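Local structure of putative diflavin flavoprotein A 3 (Synechocystis sp., 6H0C) at residues Arg195-Tyr198 against Phe199-Leu203; Ala321-Pro324 against Ile325-Leu329. The protein is the flavodiiron core of a modular flavoprotein that probably passes electrons from NADH to oxygen, reducing it to water. All blocks are in the same frame, centred on the assembly; numbering follows the deposited sequence.

Interaction 1 (Arg195-Tyr198 against Phe199-Leu203); sequences RRYY and FDCLL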
ATOM      1  N   ARG A 195      -2.399   9.720  11.942  1.00 27.74           N
ATOM      2  CA  ARG A 195      -1.266   8.811  11.831  1.00 27.70           C
ATOM      3  C   ARG A 195      -1.612   7.404  12.330  1.00 28.15           C
ATOM      4  O   ARG A 195      -1.198   6.408  11.728  1.00 28.25           O
ATOM      5  CB  ARG A 195      -0.062   9.384  12.584  1.00 25.20           C
ATOM      6  CG  ARG A 195       0.641  10.486  11.795  1.00 22.60           C
ATOM      7  CD  ARG A 195       1.617  11.253  12.650  1.00 21.51           C
ATOM      8  NE  ARG A 195       2.533  12.013  11.810  1.00 24.47           N
ATOM      9  CZ  ARG A 195       3.340  12.972  12.251  1.00 25.59           C
ATOM     10  NH1 ARG A 195       3.338  13.305  13.544  1.00 27.39           N
ATOM     11  NH2 ARG A 195       4.145  13.604  11.402  1.00 23.67           N
ATOM     12  N   ARG A 196      -2.384   7.319  13.410  1.00 24.98           N
ATOM     13  CA  ARG A 196      -2.834   6.027  13.922  1.00 25.61           C
ATOM     14  C   ARG A 196      -3.817   5.360  12.952  1.00 24.90           C
ATOM     15  O   ARG A 196      -3.735   4.161  12.704  1.00 26.12           O
ATOM     16  CB  ARG A 196      -3.480   6.188  15.307  1.00 32.20           C
ATOM     17  CG  ARG A 196      -4.058   4.901  15.903  1.00 36.00           C
ATOM     18  CD  ARG A 196      -2.958   3.968  16.348  1.00 50.65           C
ATOM     19  NE  ARG A 196      -3.357   2.564  16.280  1.00 66.29           N
ATOM     20  CZ  ARG A 196      -3.597   1.797  17.337  1.00 69.62           C
ATOM     21  NH1 ARG A 196      -3.479   2.296  18.561  1.00 72.46           N
ATOM     22  NH2 ARG A 196      -3.953   0.529  17.170  1.00 69.11           N
ATOM     23  N   TYR A 197      -4.748   6.140  12.412  1.00 22.02           N
ATOM     24  CA  TYR A 197      -5.741   5.607  11.493  1.00 21.67           C
ATOM     25  C   TYR A 197      -5.048   5.092  10.232  1.00 23.59           C
ATOM     26  O   TYR A 197      -5.400   4.042   9.684  1.00 25.95           O
ATOM     27  CB  TYR A 197      -6.776   6.680  11.146  1.00 25.17           C
ATOM     28  CG  TYR A 197      -7.923   6.165  10.315  1.00 29.41           C
ATOM     29  CD1 TYR A 197      -8.874   5.313  10.867  1.00 34.75           C
ATOM     30  CD2 TYR A 197      -8.053   6.511   8.972  1.00 27.50           C
ATOM     31  CE1 TYR A 197      -9.929   4.826  10.105  1.00 35.10           C
ATOM     32  CE2 TYR A 197      -9.099   6.034   8.209  1.00 28.55           C
ATOM     33  CZ  TYR A 197     -10.037   5.193   8.778  1.00 30.62           C
ATOM     34  OH  TYR A 197     -11.084   4.714   8.022  1.00 32.30           O
ATOM     35  N   TYR A 198      -4.047   5.845   9.790  1.00 24.32           N
ATOM     36  CA  TYR A 198      -3.234   5.466   8.648  1.00 23.39           C
ATOM     37  C   TYR A 198      -2.553   4.126   8.925  1.00 25.82           C
ATOM     38  O   TYR A 198      -2.638   3.196   8.114  1.00 27.72           O
ATOM     39  CB  TYR A 198      -2.204   6.560   8.347  1.00 20.77           C
ATOM     40  CG  TYR A 198      -1.377   6.341   7.094  1.00 24.40           C
ATOM     41  CD1 TYR A 198      -0.225   5.551   7.120  1.00 22.07           C
ATOM     42  CD2 TYR A 198      -1.733   6.940   5.886  1.00 26.61           C
ATOM     43  CE1 TYR A 198       0.542   5.359   5.982  1.00 22.01           C
ATOM     44  CE2 TYR A 198      -0.968   6.759   4.736  1.00 23.96           C
ATOM     45  CZ  TYR A 198       0.171   5.974   4.789  1.00 25.69           C
ATOM     46  OH  TYR A 198       0.928   5.793   3.648  1.00 21.95           O
ATOM     47  N   PHE A 199      -1.889   4.014  10.070  1.00 22.39           N
ATOM     48  CA  PHE A 199      -1.266   2.744  10.438  1.00 24.70           C
ATOM     49  C   PHE A 199      -2.273   1.594  10.449  1.00 23.73           C
ATOM     50  O   PHE A 199      -2.033   0.540   9.862  1.00 23.07           O
ATOM     51  CB  PHE A 199      -0.595   2.838  11.806  1.00 25.26           C
ATOM     52  CG  PHE A 199       0.015   1.540  12.262  1.00 25.68           C
ATOM     53  CD1 PHE A 199      -0.752   0.590  12.920  1.00 28.09           C
ATOM     54  CD2 PHE A 199       1.350   1.261  12.010  1.00 24.79           C
ATOM     55  CE1 PHE A 199      -0.198  -0.612  13.334  1.00 29.03           C
ATOM     56  CE2 PHE A 199       1.914   0.061  12.428  1.00 28.45           C
ATOM     57  CZ  PHE A 199       1.140  -0.877  13.089  1.00 28.65           C
ATOM     58  N   ASP A 200      -3.392   1.805  11.130  1.00 24.51           N
ATOM     59  CA  ASP A 200      -4.417   0.783  11.282  1.00 25.33           C
ATOM     60  C   ASP A 200      -4.973   0.289   9.955  1.00 31.26           C
ATOM     61  O   ASP A 200      -5.178  -0.910   9.771  1.00 32.51           O
ATOM     62  CB  ASP A 200      -5.563   1.309  12.139  1.00 28.12           C
ATOM     63  CG  ASP A 200      -5.172   1.473  13.600  1.00 37.94           C
ATOM     64  OD1 ASP A 200      -4.102   0.951  14.001  1.00 33.50           O
ATOM     65  OD2 ASP A 200      -5.948   2.116  14.341  1.00 38.17           O
ATOM     66  N   CYS A 201      -5.225   1.205   9.030  1.00 26.34           N
ATOM     67  CA  CYS A 201      -5.810   0.816   7.752  1.00 26.71           C
ATOM     68  C   CYS A 201      -4.806   0.170   6.806  1.00 25.12           C
ATOM     69  O   CYS A 201      -5.128  -0.813   6.135  1.00 27.40           O
ATOM     70  CB  CYS A 201      -6.443   2.030   7.071  1.00 30.63           C
ATOM     71  SG  CYS A 201      -7.911   2.652   7.914  1.00 28.26           S
ATOM     72  N   LEU A 202      -3.597   0.726   6.753  1.00 24.13           N
ATOM     73  CA  LEU A 202      -2.609   0.343   5.743  1.00 27.26           C
ATOM     74  C   LEU A 202      -1.573  -0.677   6.205  1.00 27.39           C
ATOM     75  O   LEU A 202      -1.075  -1.463   5.398  1.00 24.33           O
ATOM     76  CB  LEU A 202      -1.864   1.585   5.231  1.00 24.39           C
ATOM     77  CG  LEU A 202      -2.479   2.325   4.038  1.00 30.48           C
ATOM     78  CD1 LEU A 202      -3.708   3.114   4.431  1.00 30.26           C
ATOM     79  CD2 LEU A 202      -1.446   3.229   3.384  1.00 32.22           C
ATOM     80  N   LEU A 203      -1.221  -0.657   7.486  1.00 25.51           N
ATOM     81  CA  LEU A 203      -0.019  -1.370   7.922  1.00 25.90           C
ATOM     82  C   LEU A 203      -0.285  -2.520   8.899  1.00 25.48           C
ATOM     83  O   LEU A 203       0.463  -3.502   8.923  1.00 24.87           O
ATOM     84  CB  LEU A 203       0.976  -0.371   8.540  1.00 25.77           C
ATOM     85  CG  LEU A 203       1.360   0.791   7.611  1.00 25.89           C
ATOM     86  CD1 LEU A 203       2.326   1.754   8.288  1.00 21.56           C
ATOM     87  CD2 LEU A 203       1.927   0.260   6.283  1.00 22.16           C
TER
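One face of the Y197 ring carries the sulfur of C201: SG lies 3.6 Å from the ring centroid and 19° off the ring normal, shifted toward the rim so that its closest atom is CZ of Y197. This is a cysteine sulfur-aromatic contact. The tyrosine reaches it with CG anti to the backbone N (chi1 -174°), while its OH is bonded to the carbonyl of I29. The F199 ring has CB of L203 over one face, 3.8 Å above the plane and offset toward the rim, and OD1 of D200 at its edge, in plane; it also meets Y244 of helix 237-253 edge-to-face. The guanidinium of R196 takes the same OD1 at its edge, in its own plane, in a salt bridge. Two nitrogens grip that one oxygen side-on, NE of R196 at 2.9 Å from OD1 of D200 and NH2 of R196 at 3.2 Å, both from the syn side but somewhat out of the carboxylate plane. The NE bond is the straighter, and the guanidinium and carboxylate planes stand 76° apart. W247 adds a cation-pi contact to R196.

All this runs along helix 189-202 of the metallo-beta-lactamase-like domain, where i to i+4 backbone bonds repeat from N of F199 to O of R195, 3.0 Å, through N of L202 to O of Y198. The same spacing sets CD2 of L202 obliquely against the Y198 ring, 3.5 Å from CZ of Y198, whose OH is bonded to the carbonyl of K172.

Interaction 2 (Ala321-Pro324 against Ile325-Leu329); sequences APTP and IQTAL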
ATOM      1  N   ALA A 321     -12.102 -17.679 -11.189  1.00 34.06           N
ATOM      2  CA  ALA A 321     -11.157 -17.043 -10.288  1.00 30.97           C
ATOM      3  C   ALA A 321      -9.803 -16.907 -10.996  1.00 29.05           C
ATOM      4  O   ALA A 321      -9.459 -17.716 -11.862  1.00 26.76           O
ATOM      5  CB  ALA A 321     -11.018 -17.849  -9.005  1.00 23.98           C
ATOM      6  N   PRO A 322      -9.040 -15.867 -10.641  1.00 27.82           N
ATOM      7  CA  PRO A 322      -7.659 -15.765 -11.111  1.00 30.03           C
ATOM      8  C   PRO A 322      -6.858 -16.978 -10.664  1.00 29.44           C
ATOM      9  O   PRO A 322      -7.111 -17.509  -9.575  1.00 28.12           O
ATOM     10  CB  PRO A 322      -7.145 -14.491 -10.432  1.00 29.86           C
ATOM     11  CG  PRO A 322      -8.384 -13.711 -10.122  1.00 33.02           C
ATOM     12  CD  PRO A 322      -9.418 -14.739  -9.780  1.00 29.36           C
ATOM     13  N   THR A 323      -5.909 -17.404 -11.486  1.00 25.05           N
ATOM     14  CA  THR A 323      -5.092 -18.561 -11.168  1.00 23.39           C
ATOM     15  C   THR A 323      -4.484 -18.530  -9.761  1.00 26.30           C
ATOM     16  O   THR A 323      -4.482 -19.548  -9.076  1.00 27.90           O
ATOM     17  CB  THR A 323      -3.978 -18.721 -12.190  1.00 26.97           C
ATOM     18  OG1 THR A 323      -4.565 -19.007 -13.461  1.00 30.80           O
ATOM     19  CG2 THR A 323      -3.063 -19.861 -11.797  1.00 32.15           C
ATOM     20  N   PRO A 324      -3.982 -17.367  -9.313  1.00 26.70           N
ATOM     21  CA  PRO A 324      -3.408 -17.326  -7.956  1.00 23.84           C
ATOM     22  C   PRO A 324      -4.417 -17.621  -6.839  1.00 23.93           C
ATOM     23  O   PRO A 324      -4.032 -18.138  -5.785  1.00 23.16           O
ATOM     24  CB  PRO A 324      -2.888 -15.893  -7.847  1.00 25.81           C
ATOM     25  CG  PRO A 324      -2.623 -15.497  -9.289  1.00 26.65           C
ATOM     26  CD  PRO A 324      -3.757 -16.107 -10.041  1.00 23.47           C
ATOM     27  N   ILE A 325      -5.685 -17.285  -7.056  1.00 22.05           N
ATOM     28  CA  ILE A 325      -6.729 -17.636  -6.098  1.00 22.05           C
ATOM     29  C   ILE A 325      -6.970 -19.147  -6.114  1.00 26.45           C
ATOM     30  O   ILE A 325      -7.159 -19.757  -5.061  1.00 27.33           O
ATOM     31  CB  ILE A 325      -8.057 -16.906  -6.390  1.00 22.70           C
ATOM     32  CG1 ILE A 325      -7.968 -15.425  -5.990  1.00 23.74           C
ATOM     33  CG2 ILE A 325      -9.219 -17.593  -5.682  1.00 20.13           C
ATOM     34  CD1 ILE A 325      -7.840 -15.179  -4.493  1.00 24.32           C
ATOM     35  N   GLN A 326      -6.956 -19.754  -7.303  1.00 22.60           N
ATOM     36  CA  GLN A 326      -7.137 -21.206  -7.414  1.00 24.21           C
ATOM     37  C   GLN A 326      -6.023 -21.986  -6.705  1.00 26.61           C
ATOM     38  O   GLN A 326      -6.295 -22.939  -5.971  1.00 25.06           O
ATOM     39  CB  GLN A 326      -7.224 -21.632  -8.882  1.00 21.43           C
ATOM     40  CG  GLN A 326      -8.413 -21.030  -9.626  1.00 25.07           C
ATOM     41  CD  GLN A 326      -8.465 -21.439 -11.093  1.00 28.54           C
ATOM     42  OE1 GLN A 326      -8.071 -22.548 -11.456  1.00 27.80           O
ATOM     43  NE2 GLN A 326      -8.951 -20.539 -11.945  1.00 29.38           N
ATOM     44  N   THR A 327      -4.772 -21.586  -6.911  1.00 22.95           N
ATOM     45  CA  THR A 327      -3.671 -22.281  -6.262  1.00 26.64           C
ATOM     46  C   THR A 327      -3.670 -22.023  -4.745  1.00 26.92           C
ATOM     47  O   THR A 327      -3.422 -22.950  -3.974  1.00 26.83           O
ATOM     48  CB  THR A 327      -2.307 -21.890  -6.867  1.00 24.09           C
ATOM     49  OG1 THR A 327      -2.101 -20.488  -6.712  1.00 24.52           O
ATOM     50  CG2 THR A 327      -2.271 -22.246  -8.350  1.00 22.54           C
ATOM     51  N   ALA A 328      -3.950 -20.791  -4.311  1.00 23.77           N
ATOM     52  CA  ALA A 328      -4.082 -20.509  -2.866  1.00 22.86           C
ATOM     53  C   ALA A 328      -5.181 -21.380  -2.236  1.00 25.89           C
ATOM     54  O   ALA A 328      -5.047 -21.851  -1.104  1.00 25.24           O
ATOM     55  CB  ALA A 328      -4.376 -19.021  -2.621  1.00 19.29           C
ATOM     56  N   LEU A 329      -6.267 -21.586  -2.979  1.00 22.36           N
ATOM     57  CA  LEU A 329      -7.377 -22.416  -2.511  1.00 24.70           C
ATOM     58  C   LEU A 329      -6.905 -23.842  -2.205  1.00 26.16           C
ATOM     59  O   LEU A 329      -7.275 -24.421  -1.180  1.00 26.22           O
ATOM     60  CB  LEU A 329      -8.506 -22.437  -3.549  1.00 23.92           C
ATOM     61  CG  LEU A 329      -9.597 -23.499  -3.384  1.00 25.34           C
ATOM     62  CD1 LEU A 329     -10.463 -23.189  -2.183  1.00 27.62           C
ATOM     63  CD2 LEU A 329     -10.447 -23.614  -4.648  1.00 24.84           C
TER
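Q326 folds back over the start of its helix to reach A321. Its CB rests 3.4 Å from O of T323. CG, anti to the carbonyl carbon (chi1 -62°), passes 3.8 Å from O of P322, and the extended chain beyond it brings CD near the A321 carbonyl. At the tip, NE2 of Q326 donates to O of A321 at 2.9 Å. The acceptor lies close to the plane of the glutamine amide, but the nitrogen stands 38° out of the carbonyl plane.

P322 is the N-cap residue. Its carbonyl takes N of Q326 in the carbonyl plane at 3.2 Å, plus a weak bond from N of I325. Next come N of T327 to O of T323 and N of A328 to O of P324, the first regular turns. On the inner side, CG2 of I325 packs 3.8 Å from CB of A321, while CG1 runs side by side with the P322 ring.

Helix 323-335 is the crossover of the beta-alpha-beta unit between strands 309-313 and 341-348 of the flavodoxin-like domain; the I325 side chain touches A263 and S314, and A321 touches A354 and M357 of helix 353-364.

Overall arrangement
From the N terminus, the chain builds the first mixed sheet of the metallo-beta-lactamase-like part and most of the second, then interaction 1 follows in helix 189-202; strand 224-227 completes the second sheet afterwards. Helix 237-253, which packs against helix 189-202, then leads to the parallel five-stranded sheet of the flavodoxin-like part. Interaction 2 comes after its third strand in sequence, 309-313, where the loop enters helix 323-335. Both contacts are local, each closing just a helical turn or so, and they stand in series, with neither nesting nor crossing. Their centres are 28 Å apart and their nearest atoms about 18 Å, so they do not touch, and each belongs to a different part of the fold.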